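Local coordinates for maltose-binding protein MalE1 (Thermotoga maritima, PDB 6DTU) that binds maltotetraose in the cleft of a periplasmic-binding-protein fold and probably delivers such maltodextrins to a membrane transporter, at residues L17-L20 and G21-K25; Y36-F39 and Q40-K43; A134-I137 and D138-G142; L196-L199 and V200-I204. All blocks are in the same frame, centred on the assembly; numbering follows the deposited sequence. Where two conformers were deposited one is given.

Interaction 1: residues L17-L20 and G21-K25; sequences LQKL and GEEFK
Lys19 and Glu23, one helical turn apart, reach for each other at a slant across the outer surface of helix 14-28. Lys19 first runs beside its own carbonyl carbon (chi1 -178°), then bends at chi2 and again at chi4, and these two kinks turn the ammonium toward the C-terminal end of the helix. Glu23 comes to meet it with an extended chain. The result is a salt bridge of 2.6 Å between Lys19 NZ and Glu23 OE2, made on the anti lone pair of that oxygen. The other carboxylate oxygen, Glu23 OE1, lies 3.7 Å from Leu20 CD2, so the acid also borders the buried apolar side. Glu22 stands roughly at right angles to the lysine, its OE2 4.0 Å from Lys19 CD. Beneath them the backbone makes i to i+4 bonds, among them Gly21 N to Leu17 O at 2.8 Å. The helix is the crossover of the beta-alpha-beta unit 4-9, 14-28, 31-36. Leu20 packs on helices 275-286 and 289-298, and Arg294 of the latter also pairs with Glu23 OE2. With a lysine and an arginine on one oxygen, Glu23 probably stays ionised and links its own helix to helix 289-298.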
loop_
_atom_site.group_PDB
_atom_site.type_symbol
_atom_site.label_atom_id
_atom_site.label_comp_id
_atom_site.label_asym_id
_atom_site.label_seq_id
_atom_site.Cartn_x
_atom_site.Cartn_y
_atom_site.Cartn_z
ATOM N N LEU A 17 -12.343 -6.167 -12.525
ATOM C CA LEU A 17 -11.634 -7.176 -13.317
ATOM C C LEU A 17 -12.552 -8.300 -13.782
ATOM O O LEU A 17 -12.340 -8.863 -14.867
ATOM C CB LEU A 17 -10.449 -7.733 -12.530
ATOM C CG LEU A 17 -9.285 -6.765 -12.279
ATOM C CD1 LEU A 17 -8.192 -7.423 -11.438
ATOM C CD2 LEU A 17 -8.711 -6.283 -13.572
ATOM N N GLN A 18 -13.567 -8.642 -12.992
ATOM C CA GLN A 18 -14.553 -9.624 -13.432
ATOM C C GLN A 18 -15.260 -9.135 -14.680
ATOM O O GLN A 18 -15.439 -9.883 -15.642
ATOM C CB GLN A 18 -15.594 -9.840 -12.328
ATOM C CG GLN A 18 -15.268 -10.901 -11.271
ATOM C CD GLN A 18 -16.354 -11.025 -10.176
ATOM O OE1 GLN A 18 -17.105 -10.076 -9.913
ATOM N NE2 GLN A 18 -16.437 -12.202 -9.545
ATOM N N LYS A 19 -15.667 -7.871 -14.675
ATOM C CA LYS A 19 -16.394 -7.322 -15.806
ATOM C C LYS A 19 -15.508 -7.258 -17.043
ATOM O O LYS A 19 -15.933 -7.645 -18.140
ATOM C CB LYS A 19 -16.920 -5.943 -15.421
ATOM C CG LYS A 19 -17.736 -5.275 -16.501
ATOM C CD LYS A 19 -19.059 -5.984 -16.722
ATOM C CE LYS A 19 -19.916 -5.283 -17.791
ATOM N NZ LYS A 19 -19.415 -5.470 -19.198
ATOM N N LEU A 20 -14.265 -6.782 -16.884
ATOM C CA LEU A 20 -13.339 -6.754 -18.015
ATOM C C LEU A 20 -13.063 -8.160 -18.526
ATOM O O LEU A 20 -12.964 -8.384 -19.739
ATOM C CB LEU A 20 -12.020 -6.098 -17.604
ATOM C CG LEU A 20 -12.170 -4.645 -17.176
ATOM C CD1 LEU A 20 -10.881 -4.065 -16.583
ATOM C CD2 LEU A 20 -12.640 -3.836 -18.377
ATOM N N GLY A 21 -12.958 -9.126 -17.623
ATOM C CA GLY A 21 -12.710 -10.494 -18.056
ATOM C C GLY A 21 -13.851 -11.067 -18.867
ATOM O O GLY A 21 -13.624 -11.785 -19.844
ATOM N N GLU A 22 -15.092 -10.745 -18.478
ATOM C CA GLU A 22 -16.249 -11.142 -19.260
ATOM C C GLU A 22 -16.202 -10.519 -20.647
ATOM O O GLU A 22 -16.559 -11.163 -21.641
ATOM C CB GLU A 22 -17.527 -10.701 -18.546
ATOM C CG GLU A 22 -17.917 -11.559 -17.366
ATOM C CD GLU A 22 -19.039 -10.961 -16.525
ATOM O OE1 GLU A 22 -19.332 -11.548 -15.461
ATOM O OE2 GLU A 22 -19.651 -9.942 -16.924
ATOM N N GLU A 23 -15.772 -9.257 -20.734
ATOM C CA GLU A 23 -15.691 -8.599 -22.038
ATOM C C GLU A 23 -14.626 -9.244 -22.913
ATOM O O GLU A 23 -14.853 -9.493 -24.104
ATOM C CB GLU A 23 -15.438 -7.097 -21.843
ATOM C CG GLU A 23 -16.579 -6.411 -21.064
ATOM C CD GLU A 23 -16.305 -4.978 -20.663
ATOM O OE1 GLU A 23 -15.213 -4.467 -20.994
ATOM O OE2 GLU A 23 -17.176 -4.382 -19.976
ATOM N N PHE A 24 -13.475 -9.575 -22.331
ATOM C CA PHE A 24 -12.423 -10.235 -23.090
ATOM C C PHE A 24 -12.891 -11.596 -23.579
ATOM O O PHE A 24 -12.599 -11.990 -24.710
ATOM C CB PHE A 24 -11.191 -10.368 -22.182
ATOM C CG PHE A 24 -9.902 -10.671 -22.908
ATOM C CD1 PHE A 24 -9.192 -9.645 -23.560
ATOM C CD2 PHE A 24 -9.379 -11.965 -22.925
ATOM C CE1 PHE A 24 -7.995 -9.912 -24.236
ATOM C CE2 PHE A 24 -8.167 -12.236 -23.595
ATOM C CZ PHE A 24 -7.479 -11.201 -24.239
ATOM N N LYS A 25 -13.624 -12.321 -22.742
ATOM C CA LYS A 25 -14.142 -13.632 -23.105
ATOM C C LYS A 25 -15.148 -13.523 -24.244
ATOM O O LYS A 25 -15.101 -14.308 -25.196
ATOM C CB LYS A 25 -14.777 -14.269 -21.869
ATOM C CG LYS A 25 -15.449 -15.612 -22.146
ATOM C CD LYS A 25 -16.281 -16.066 -20.962
ATOM C CE LYS A 25 -16.920 -17.406 -21.263
ATOM N NZ LYS A 25 -17.655 -17.928 -20.070
#

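Interaction 2: residues Y36-F39 and Q40-K43; sequences YVNF and QDIK. With GLC (alpha-D-glucopyranose), chain C; GLC (alpha-D-glucopyranose), chain B; GLC (alpha-D-glucopyranose), chain D; GLC (alpha-D-glucopyranose), chain E.
Asn38 sends its amide out beside its own carbonyl carbon (chi1 -179°), while Asp41 CG lies beside its backbone N, and the two side chains converge at the start of helix 39-49, the first turn of which lines the maltotetraose cleft of this periplasmic-binding-protein fold. Asn38 ND2 donates to Asp41 OD2 at 3.1 Å in a nearly straight bond (172°). Asp41 OD2 lies in the amide plane of Asn38, yet it is met from above the carboxylate plane, the two planes being 73° apart. In the backbone, Asp41 N bonds Asn38 O and Ile42 N bonds Phe39 O, both i to i+3. Behind this turn, Val37 CG1 packs on Ile42 CG1 at 3.7 Å.

The sugar side belongs to Phe39, Gln40 and Lys43. The Phe39 ring has O4 of the chain D glucose over one face, near the rim, and O2 of the chain C glucose in plane at its edge. Trp65 meets the same ring, makes a cation-pi contact with Lys43 and hydrogen-bonds the glycan. Gln40 bends at chi2, which brings OE1 to 3.2 Å from C5 of the chain C glucose, and its backbone O takes a 2.9 Å bond from O3 of the chain B glucose. One water donates to Phe39 O at 2.8 Å and accepts from Lys43 N at 2.9 Å.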
loop_
_atom_site.group_PDB
_atom_site.type_symbol
_atom_site.label_atom_id
_atom_site.label_comp_id
_atom_site.label_asym_id
_atom_site.label_seq_id
_atom_site.Cartn_x
_atom_site.Cartn_y
_atom_site.Cartn_z
ATOM N N TYR A 36 -10.510 -13.763 -5.726
ATOM C CA TYR A 36 -10.144 -12.981 -4.552
ATOM C C TYR A 36 -9.116 -13.725 -3.718
ATOM O O TYR A 36 -9.270 -14.918 -3.440
ATOM C CB TYR A 36 -11.377 -12.716 -3.675
ATOM C CG TYR A 36 -11.001 -12.427 -2.218
ATOM C CD1 TYR A 36 -10.336 -11.246 -1.862
ATOM C CD2 TYR A 36 -11.242 -13.360 -1.215
ATOM C CE1 TYR A 36 -9.966 -10.984 -0.555
ATOM C CE2 TYR A 36 -10.872 -13.098 0.097
ATOM C CZ TYR A 36 -10.231 -11.914 0.420
ATOM O OH TYR A 36 -9.857 -11.661 1.732
ATOM N N VAL A 37 -8.059 -13.019 -3.330
ATOM C CA VAL A 37 -7.093 -13.504 -2.347
ATOM C C VAL A 37 -6.809 -12.343 -1.403
ATOM O O VAL A 37 -6.610 -11.209 -1.850
ATOM C CB VAL A 37 -5.786 -14.009 -3.004
ATOM C CG1 VAL A 37 -4.819 -14.509 -1.964
ATOM C CG2 VAL A 37 -6.067 -15.098 -4.054
ATOM N N ASN A 38 -6.812 -12.605 -0.100
ATOM C CA ASN A 38 -6.442 -11.564 0.852
ATOM C C ASN A 38 -5.093 -10.965 0.476
ATOM O O ASN A 38 -4.147 -11.691 0.159
ATOM C CB ASN A 38 -6.348 -12.215 2.231
ATOM C CG ASN A 38 -5.992 -11.233 3.333
ATOM O OD1 ASN A 38 -6.501 -10.115 3.397
ATOM N ND2 ASN A 38 -5.060 -11.647 4.197
ATOM N N PHE A 39 -5.012 -9.630 0.491
ATOM C CA PHE A 39 -3.845 -8.958 -0.069
ATOM C C PHE A 39 -2.539 -9.463 0.542
ATOM O O PHE A 39 -1.583 -9.767 -0.178
ATOM C CB PHE A 39 -3.952 -7.444 0.080
ATOM C CG PHE A 39 -2.724 -6.732 -0.414
ATOM C CD1 PHE A 39 -2.569 -6.468 -1.764
ATOM C CD2 PHE A 39 -1.690 -6.419 0.454
ATOM C CE1 PHE A 39 -1.438 -5.844 -2.247
ATOM C CE2 PHE A 39 -0.554 -5.813 -0.026
ATOM C CZ PHE A 39 -0.422 -5.519 -1.368
ATOM N N GLN A 40 -2.470 -9.525 1.878
ATOM C CA GLN A 40 -1.259 -9.970 2.567
ATOM C C GLN A 40 -0.943 -11.430 2.315
ATOM O O GLN A 40 0.123 -11.891 2.734
ATOM C CB GLN A 40 -1.412 -9.858 4.085
ATOM C CG GLN A 40 -1.594 -8.471 4.670
ATOM C CD GLN A 40 -0.317 -7.716 4.935
ATOM O OE1 GLN A 40 -0.046 -6.704 4.290
ATOM N NE2 GLN A 40 0.461 -8.173 5.919
ATOM N N ASP A 41 -1.845 -12.166 1.673
ATOM C CA ASP A 41 -1.614 -13.566 1.361
ATOM C C ASP A 41 -1.273 -13.810 -0.099
ATOM O O ASP A 41 -0.869 -14.921 -0.446
ATOM C CB ASP A 41 -2.831 -14.414 1.780
ATOM C CG ASP A 41 -2.966 -14.512 3.287
ATOM O OD1 ASP A 41 -1.926 -14.459 3.970
ATOM O OD2 ASP A 41 -4.101 -14.598 3.782
ATOM N N ILE A 42 -1.382 -12.799 -0.965
ATOM C CA ILE A 42 -1.148 -13.039 -2.385
ATOM C C ILE A 42 0.279 -13.503 -2.637
ATOM O O ILE A 42 0.509 -14.495 -3.345
ATOM C CB ILE A 42 -1.486 -11.787 -3.218
ATOM C CG1 ILE A 42 -2.989 -11.519 -3.192
ATOM C CG2 ILE A 42 -0.970 -11.932 -4.652
ATOM C CD1 ILE A 42 -3.376 -10.207 -3.901
ATOM N N LYS A 43 1.258 -12.762 -2.118
ATOM C CA LYS A 43 2.649 -13.091 -2.435
ATOM C C LYS A 43 3.070 -14.415 -1.820
ATOM O O LYS A 43 3.780 -15.208 -2.458
ATOM C CB LYS A 43 3.616 -11.982 -2.017
ATOM C CG LYS A 43 5.052 -12.382 -2.323
ATOM C CD LYS A 43 5.974 -11.185 -2.481
ATOM C CE LYS A 43 6.186 -10.452 -1.168
ATOM N NZ LYS A 43 6.936 -11.258 -0.162
HETATM C C1 GLC C . 2.677 -3.461 2.160
HETATM C C2 GLC C . 3.466 -4.272 1.210
HETATM C C3 GLC C . 3.264 -5.739 1.432
HETATM C C4 GLC C . 3.647 -6.150 2.800
HETATM C C5 GLC C . 2.842 -5.350 3.854
HETATM C C6 GLC C . 3.289 -5.596 5.163
HETATM O O2 GLC C . 3.040 -3.947 -0.143
HETATM O O3 GLC C . 4.058 -6.492 0.461
HETATM O O4 GLC C . 3.331 -7.562 2.943
HETATM O O5 GLC C . 3.029 -3.830 3.548
HETATM O O6 GLC C . 2.467 -4.870 6.052
HETATM C C1 GLC B . 4.466 -8.403 2.936
HETATM C C2 GLC B . 4.126 -9.638 2.202
HETATM C C3 GLC B . 3.155 -10.457 2.963
HETATM C C4 GLC B . 3.648 -10.797 4.335
HETATM C C5 GLC B . 3.887 -9.514 5.163
HETATM C C6 GLC B . 4.421 -9.756 6.474
HETATM O O2 GLC B . 3.535 -9.258 0.883
HETATM O O3 GLC B . 2.931 -11.685 2.198
HETATM O O4 GLC B . 2.674 -11.619 4.995
HETATM O O5 GLC B . 4.889 -8.685 4.329
HETATM O O6 GLC B . 5.656 -10.422 6.356
HETATM C C1 GLC D . -6.685 -3.992 -0.061
HETATM C C2 GLC D . -5.890 -3.199 -1.020
HETATM C C3 GLC D . -4.449 -3.247 -0.717
HETATM C C4 GLC D . -4.174 -2.781 0.671
HETATM C C5 GLC D . -4.916 -3.683 1.694
HETATM C C6 GLC D . -4.876 -3.205 3.008
HETATM O O1 GLC D . -6.375 -5.343 -0.188
HETATM O O2 GLC D . -6.157 -3.749 -2.350
HETATM O O3 GLC D . -3.783 -2.377 -1.703
HETATM O O4 GLC D . -2.748 -2.848 0.938
HETATM O O5 GLC D . -6.399 -3.589 1.303
HETATM O O6 GLC D . -5.462 -4.186 3.871
HETATM C C1 GLC E . -2.246 -1.619 1.375
HETATM C C2 GLC E . -1.091 -1.241 0.521
HETATM C C3 GLC E . -0.060 -2.274 0.540
HETATM C C4 GLC E . 0.426 -2.543 1.950
HETATM C C5 GLC E . -0.752 -2.905 2.904
HETATM C C6 GLC E . -0.367 -2.915 4.285
HETATM O O2 GLC E . -1.585 -1.148 -0.847
HETATM O O3 GLC E . 1.127 -1.833 -0.219
HETATM O O4 GLC E . 1.322 -3.709 1.955
HETATM O O5 GLC E . -1.780 -1.791 2.753
HETATM O O6 GLC E . -1.391 -3.548 5.034
HETATM O O HOH W 1 1.113 -10.523 -0.318
#

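Interaction 3: residues A134-I137 and D138-G142; sequences AKQI and DEEFG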
loop_
_atom_site.group_PDB
_atom_site.type_symbol
_atom_site.label_atom_id
_atom_site.label_comp_id
_atom_site.label_asym_id
_atom_site.label_seq_id
_atom_site.Cartn_x
_atom_site.Cartn_y
_atom_site.Cartn_z
ATOM N N ALA A 134 -9.038 14.069 18.941
ATOM C CA ALA A 134 -9.397 12.677 19.192
ATOM C C ALA A 134 -9.823 12.466 20.637
ATOM O O ALA A 134 -10.799 11.755 20.906
ATOM C CB ALA A 134 -8.223 11.774 18.844
ATOM N N LYS A 135 -9.086 13.052 21.584
ATOM C CA LYS A 135 -9.478 12.952 22.987
ATOM C C LYS A 135 -10.867 13.535 23.203
ATOM O O LYS A 135 -11.695 12.950 23.913
ATOM C CB LYS A 135 -8.482 13.700 23.867
ATOM C CG LYS A 135 -7.144 13.038 24.042
ATOM C CD LYS A 135 -6.204 13.884 24.911
ATOM C CE LYS A 135 -4.874 13.182 25.143
ATOM N NZ LYS A 135 -3.918 14.072 25.867
ATOM N N GLN A 136 -11.139 14.694 22.597
ATOM C CA GLN A 136 -12.455 15.307 22.733
ATOM C C GLN A 136 -13.550 14.386 22.210
ATOM O O GLN A 136 -14.581 14.202 22.863
ATOM C CB GLN A 136 -12.470 16.665 22.035
ATOM C CG GLN A 136 -13.798 17.390 22.203
ATOM C CD GLN A 136 -13.904 18.680 21.412
ATOM O OE1 GLN A 136 -12.928 19.159 20.832
ATOM N NE2 GLN A 136 -15.080 19.291 21.455
ATOM N N ILE A 137 -13.327 13.774 21.045
ATOM C CA ILE A 137 -14.311 12.865 20.456
ATOM C C ILE A 137 -14.518 11.645 21.343
ATOM O O ILE A 137 -15.651 11.199 21.571
ATOM C CB ILE A 137 -13.864 12.460 19.037
ATOM C CG1 ILE A 137 -13.812 13.677 18.108
ATOM C CG2 ILE A 137 -14.763 11.359 18.479
ATOM C CD1 ILE A 137 -15.171 14.192 17.700
ATOM N N ASP A 138 -13.422 11.080 21.860
ATOM C CA ASP A 138 -13.534 9.890 22.701
ATOM C C ASP A 138 -14.339 10.186 23.959
ATOM O O ASP A 138 -15.080 9.325 24.447
ATOM C CB ASP A 138 -12.147 9.387 23.090
ATOM C CG ASP A 138 -11.449 8.632 21.968
ATOM O OD1 ASP A 138 -12.131 8.117 21.050
ATOM O OD2 ASP A 138 -10.201 8.567 22.013
ATOM N N GLU A 139 -14.209 11.405 24.487
ATOM C CA GLU A 139 -14.940 11.808 25.686
ATOM C C GLU A 139 -16.391 12.158 25.386
ATOM O O GLU A 139 -17.300 11.710 26.097
ATOM C CB GLU A 139 -14.250 13.004 26.349
ATOM C CG GLU A 139 -15.148 13.747 27.343
ATOM C CD GLU A 139 -14.386 14.564 28.361
ATOM O OE1 GLU A 139 -14.950 14.809 29.452
ATOM O OE2 GLU A 139 -13.260 15.014 28.053
ATOM N N GLU A 140 -16.621 12.959 24.341
ATOM C CA GLU A 140 -17.963 13.454 24.047
ATOM C C GLU A 140 -18.893 12.352 23.554
ATOM O O GLU A 140 -20.106 12.422 23.782
ATOM C CB GLU A 140 -17.896 14.604 23.035
ATOM C CG GLU A 140 -17.266 15.877 23.593
ATOM C CD GLU A 140 -17.189 17.003 22.576
ATOM O OE1 GLU A 140 -17.542 16.780 21.397
ATOM O OE2 GLU A 140 -16.769 18.116 22.962
ATOM N N PHE A 141 -18.364 11.339 22.874
ATOM C CA PHE A 141 -19.186 10.244 22.375
ATOM C C PHE A 141 -19.196 9.019 23.274
ATOM O O PHE A 141 -19.720 7.976 22.869
ATOM C CB PHE A 141 -18.890 9.928 20.904
ATOM C CG PHE A 141 -19.315 11.025 19.978
ATOM C CD1 PHE A 141 -20.618 11.080 19.528
ATOM C CD2 PHE A 141 -18.439 12.025 19.605
ATOM C CE1 PHE A 141 -21.039 12.094 18.687
ATOM C CE2 PHE A 141 -18.850 13.050 18.768
ATOM C CZ PHE A 141 -20.146 13.082 18.306
ATOM N N GLY A 142 -18.658 9.131 24.487
ATOM C CA GLY A 142 -18.793 8.068 25.466
ATOM C C GLY A 142 -18.299 6.711 25.032
ATOM O O GLY A 142 -18.771 5.698 25.558
#
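Four i to i+4 backbone bonds, from Asp138 N to Ala134 O through Phe141 N to Ile137 O, carry the last turns of helix 127-140 until Phe141 leaves helical geometry. On the solvent side Gln136 meets Glu140. Both chains are extended beyond CG, but Gln136 CG sits beside its carbonyl carbon (chi1 -177°) and Glu140 CG beside its backbone N (chi1 -69°), which tilts the one toward the other. Gln136 NE2 donates to Glu140 OE2 at 2.6 Å. The acceptor lies in the amide plane, while the donor stands above the carboxylate plane, the two flat groups being almost perpendicular at 86°. Glu140 was modelled in two conformers, so the pairing describes one of them.

This is the C-terminal end of a helix that Asp138 ties to strand 146-149, part of the four-stranded mixed sheet, by accepting a hydrogen bond from Gly147 N on OD1; the chain then turns through Gly142, which has positive phi. Ile137 also has two conformers; in the one described it lies side by side with Phe141, pointing the same way, with Ile137 CG2 3.9 Å from Phe141 CD2. Backbone Ile137 O lies in plane at the ring's edge, 3.5 Å from Phe141 CD2. Tyr119 adds an edge-to-face contact to the ring and also touches Ile137. Asp138 CB rests 3.5 Å from Ala134 O.

Interaction 4: residues L196-L199 and V200-I204; sequences LKRL and VDEGI
Arg198 lays its aliphatic stem over the OE2 end of the Glu202 carboxylate, with Arg198 CG 3.2 Å from Glu202 OE2, on the last turn of helix 187-201, which ends in a Schellman motif at Gly203. The stem is extended from CG to NE. Arg198 NE then donates to Glu202 OE2 at 2.8 Å (161°) to complete a salt bridge. The oxygen lies close to the guanidinium plane, at the edge of the group, yet it is approached from above the carboxylate plane, the two planes standing 53° apart. Further charges hold both partners: Asp128 pairs with Arg198 NH2, and Lys135 with Glu202.

Lys197 leans across Asp201 without a salt bridge. Its CG is 3.6 Å from Asp201 OD2, and Lys197 NZ stays 4.6 Å from Asp201 OD1. On the buried side Leu196 CD1 approaches Val200 CG2 at 4.4 Å, where both residues touch Val352 of helix 341-352, while Leu199 packs on Phe148 and Ile131. With Gly203 at positive phi, the helix is closed off: Gly203 N bonds Val200 O at 3.0 Å, and Ile204 N reaches Leu199 O at 2.9 Å in a weak, bent bond.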
loop_
_atom_site.group_PDB
_atom_site.type_symbol
_atom_site.label_atom_id
_atom_site.label_comp_id
_atom_site.label_asym_id
_atom_site.label_seq_id
_atom_site.Cartn_x
_atom_site.Cartn_y
_atom_site.Cartn_z
ATOM N N LEU A 196 4.299 6.919 18.280
ATOM C CA LEU A 196 3.297 5.858 18.347
ATOM C C LEU A 196 3.014 5.479 19.791
ATOM O O LEU A 196 1.850 5.350 20.192
ATOM C CB LEU A 196 3.774 4.629 17.563
ATOM C CG LEU A 196 2.977 3.334 17.774
ATOM C CD1 LEU A 196 1.544 3.548 17.305
ATOM C CD2 LEU A 196 3.645 2.190 17.047
ATOM N N LYS A 197 4.065 5.339 20.600
ATOM C CA LYS A 197 3.845 4.953 21.990
ATOM C C LYS A 197 3.090 6.034 22.754
ATOM O O LYS A 197 2.226 5.723 23.583
ATOM C CB LYS A 197 5.164 4.596 22.680
ATOM C CG LYS A 197 4.936 4.036 24.074
ATOM C CD LYS A 197 6.166 3.402 24.684
ATOM C CE LYS A 197 5.758 2.626 25.924
ATOM N NZ LYS A 197 5.304 1.247 25.560
ATOM N N ARG A 198 3.362 7.307 22.450
ATOM C CA ARG A 198 2.603 8.396 23.055
ATOM C C ARG A 198 1.116 8.272 22.738
ATOM O O ARG A 198 0.269 8.417 23.622
ATOM C CB ARG A 198 3.150 9.740 22.570
ATOM C CG ARG A 198 2.435 10.941 23.186
ATOM C CD ARG A 198 2.829 12.252 22.514
ATOM N NE ARG A 198 1.910 13.335 22.856
ATOM C CZ ARG A 198 1.863 14.497 22.210
ATOM N NH1 ARG A 198 2.671 14.714 21.181
ATOM N NH2 ARG A 198 0.997 15.438 22.573
ATOM N N LEU A 199 0.779 7.963 21.484
ATOM C CA LEU A 199 -0.623 7.796 21.110
ATOM C C LEU A 199 -1.294 6.680 21.910
ATOM O O LEU A 199 -2.454 6.811 22.328
ATOM C CB LEU A 199 -0.725 7.496 19.614
ATOM C CG LEU A 199 -0.195 8.517 18.610
ATOM C CD1 LEU A 199 -0.529 8.043 17.205
ATOM C CD2 LEU A 199 -0.772 9.907 18.878
ATOM N N VAL A 200 -0.580 5.574 22.132
ATOM C CA VAL A 200 -1.121 4.483 22.932
ATOM C C VAL A 200 -1.213 4.898 24.394
ATOM O O VAL A 200 -2.239 4.679 25.053
ATOM C CB VAL A 200 -0.247 3.226 22.757
ATOM C CG1 VAL A 200 -0.741 2.101 23.657
ATOM C CG2 VAL A 200 -0.251 2.787 21.293
ATOM N N ASP A 201 -0.143 5.511 24.915
ATOM C CA ASP A 201 -0.099 5.885 26.328
ATOM C C ASP A 201 -1.164 6.911 26.659
ATOM O O ASP A 201 -1.729 6.899 27.758
ATOM C CB ASP A 201 1.267 6.465 26.694
ATOM C CG ASP A 201 2.361 5.419 26.767
ATOM O OD1 ASP A 201 2.054 4.204 26.775
ATOM O OD2 ASP A 201 3.539 5.827 26.860
ATOM N N GLU A 202 -1.421 7.836 25.747
ATOM C CA GLU A 202 -2.451 8.829 25.998
ATOM C C GLU A 202 -3.853 8.332 25.671
ATOM O O GLU A 202 -4.802 9.112 25.787
ATOM C CB GLU A 202 -2.125 10.136 25.273
ATOM C CG GLU A 202 -0.844 10.775 25.776
ATOM C CD GLU A 202 -0.594 12.153 25.205
ATOM O OE1 GLU A 202 -1.552 12.801 24.731
ATOM O OE2 GLU A 202 0.578 12.585 25.228
ATOM N N GLY A 203 -4.004 7.068 25.263
ATOM C CA GLY A 203 -5.312 6.470 25.050
ATOM C C GLY A 203 -5.960 6.765 23.714
ATOM O O GLY A 203 -7.139 6.435 23.527
ATOM N N ILE A 204 -5.228 7.381 22.787
ATOM C CA ILE A 204 -5.737 7.694 21.450
ATOM C C ILE A 204 -5.812 6.434 20.600
ATOM O O ILE A 204 -6.684 6.295 19.731
ATOM C CB ILE A 204 -4.802 8.733 20.797
ATOM C CG1 ILE A 204 -4.602 9.930 21.721
ATOM C CG2 ILE A 204 -5.314 9.172 19.421
ATOM C CD1 ILE A 204 -5.875 10.650 22.005
#

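From the N terminus the four contacts follow in series, none nested or crossed, and each closes only a turn within a helix, at its start or at its end. Interaction 1 lies on helix 14-28, and strand 31-36 then leads the chain to interaction 2, in the wall of the sugar site. Their centres are 21 Å apart and they do not touch. Interactions 3 and 4 lie far from interaction 1, with centres 47 and 46 Å from it, and end helices 127-140 and 187-201. These two do meet: Lys135 NZ bonds Glu202 OE1 at 2.9 Å, and in the modelled conformer Ile204 packs on Ala134 and Lys135, joining the two helix ends beside strand 146-149.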